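Local coordinates for protein export chaperone SatS (Mycobacterium tuberculosis H37Rv, PDB 6DNM) that acts as a chaperone for the SecA2 protein export pathway, probably by binding exported proteins before they leave the cytoplasm, at residues V153-D158 with G163-P168. Residues are numbered along the deposited sequence; the frame is centred on the assembly and turned at random.
Sequences VAYVLD and GKPTAP
Y155, near the C-terminal end of helix 148-157, lays one face of its ring against K164 CA and P165 CD, a pair of CH-pi contacts that packs the loop between helix 148-157 and helix 170-185 back on the helix it has just left. K164 CA sits 3.8 Å from the centroid of the Y155 ring, 21° off the normal, and P165 CD lies over the part of the ring nearer the helix, 4.0 Å from the same centroid and 3.6 Å from Y155 CG. One is a main-chain carbon and the other a proline ring carbon bonded to the backbone N, so the tyrosine packs close along the main chain of the loop. G163 O approaches obliquely, 3.4 Å from Y155 CD1. K164 runs its first methylenes past the phenol, CB 3.5 Å from Y155 OH. No hydrogen bond crosses between the segments; the contact is one of dispersion and CH-pi attraction.

The CB of Y155 already points toward the loop, and with CG anti to the backbone N (chi1 178°), beside the carbonyl carbon, the ring meets it. P112 and S161 also touch the tyrosine side chain. P165, the buried member of the contact, packs in addition on Q151 and L152 one turn earlier in the helix, while V153 and V156 pack that helix against L120 of helix 117-134. S161 OG accepts a hydrogen bond from G163 N. K164 continues to D113, where NZ forms a salt bridge with OD1.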
# COMPACT_ATOMS: atom_id res chain seq x y z
N VAL A 153 16.77 4.59 -5.09
CA VAL A 153 15.43 4.41 -5.64
C VAL A 153 15.28 5.18 -6.94
O VAL A 153 14.78 4.65 -7.94
CB VAL A 153 14.39 4.82 -4.59
CG1 VAL A 153 13.00 4.91 -5.22
CG2 VAL A 153 14.41 3.84 -3.43
N ALA A 154 15.70 6.46 -6.95
CA ALA A 154 15.55 7.26 -8.16
C ALA A 154 16.31 6.63 -9.32
O ALA A 154 15.82 6.61 -10.46
CB ALA A 154 16.00 8.71 -7.91
N TYR A 155 17.51 6.10 -9.05
CA TYR A 155 18.28 5.46 -10.11
C TYR A 155 17.57 4.24 -10.67
O TYR A 155 17.46 4.09 -11.90
CB TYR A 155 19.68 5.10 -9.59
CG TYR A 155 20.49 4.39 -10.66
CD1 TYR A 155 21.11 5.11 -11.67
CD2 TYR A 155 20.59 3.00 -10.68
CE1 TYR A 155 21.84 4.47 -12.66
CE2 TYR A 155 21.32 2.35 -11.67
CZ TYR A 155 21.94 3.09 -12.65
OH TYR A 155 22.66 2.45 -13.64
N VAL A 156 17.08 3.35 -9.80
CA VAL A 156 16.41 2.13 -10.26
C VAL A 156 15.17 2.47 -11.09
O VAL A 156 14.88 1.82 -12.09
CB VAL A 156 16.07 1.20 -9.08
CG1 VAL A 156 15.16 0.04 -9.54
CG2 VAL A 156 17.33 0.67 -8.41
N LEU A 157 14.43 3.50 -10.67
CA LEU A 157 13.18 3.83 -11.34
C LEU A 157 13.37 4.60 -12.64
O LEU A 157 12.39 4.81 -13.36
CB LEU A 157 12.27 4.62 -10.40
CG LEU A 157 11.80 3.84 -9.17
CD1 LEU A 157 10.89 4.71 -8.31
CD2 LEU A 157 11.07 2.58 -9.62
N ASP A 158 14.60 5.02 -12.96
CA ASP A 158 14.86 5.78 -14.19
C ASP A 158 15.83 5.01 -15.08
O ASP A 158 17.06 5.12 -14.89
CB ASP A 158 15.43 7.16 -13.85
CG ASP A 158 15.65 8.03 -15.08
OD1 ASP A 158 15.37 7.59 -16.21
OD2 ASP A 158 16.12 9.17 -14.90
N GLY A 163 23.67 7.80 -13.37
CA GLY A 163 24.29 8.09 -12.09
C GLY A 163 24.21 6.90 -11.15
O GLY A 163 23.48 6.95 -10.15
N LYS A 164 24.93 5.84 -11.46
CA LYS A 164 24.75 4.59 -10.72
C LYS A 164 25.40 4.66 -9.34
O LYS A 164 26.62 4.88 -9.25
CB LYS A 164 25.32 3.41 -11.51
CG LYS A 164 25.25 2.09 -10.76
CD LYS A 164 25.92 0.97 -11.53
CE LYS A 164 25.13 -0.33 -11.42
NZ LYS A 164 25.37 -1.20 -12.60
N PRO A 165 24.65 4.47 -8.27
CA PRO A 165 25.26 4.41 -6.94
C PRO A 165 26.22 3.24 -6.86
O PRO A 165 25.98 2.18 -7.44
CB PRO A 165 24.06 4.20 -6.01
CG PRO A 165 22.89 4.71 -6.77
CD PRO A 165 23.18 4.38 -8.21
N THR A 166 27.32 3.44 -6.14
CA THR A 166 28.41 2.48 -6.10
C THR A 166 28.49 1.79 -4.74
O THR A 166 28.13 2.36 -3.71
CB THR A 166 29.75 3.17 -6.41
OG1 THR A 166 29.85 4.38 -5.65
CG2 THR A 166 29.81 3.53 -7.89
N ALA A 167 28.96 0.54 -4.76
CA ALA A 167 29.01 -0.28 -3.56
C ALA A 167 29.99 0.31 -2.54
O ALA A 167 30.96 0.99 -2.91
CB ALA A 167 29.46 -1.68 -3.92
N PRO A 168 29.77 0.06 -1.24
CA PRO A 168 28.67 -0.73 -0.69
C PRO A 168 27.37 0.06 -0.55
O PRO A 168 27.36 1.29 -0.66
CB PRO A 168 29.18 -1.14 0.69
CG PRO A 168 30.09 -0.06 1.07
CD PRO A 168 30.74 0.44 -0.19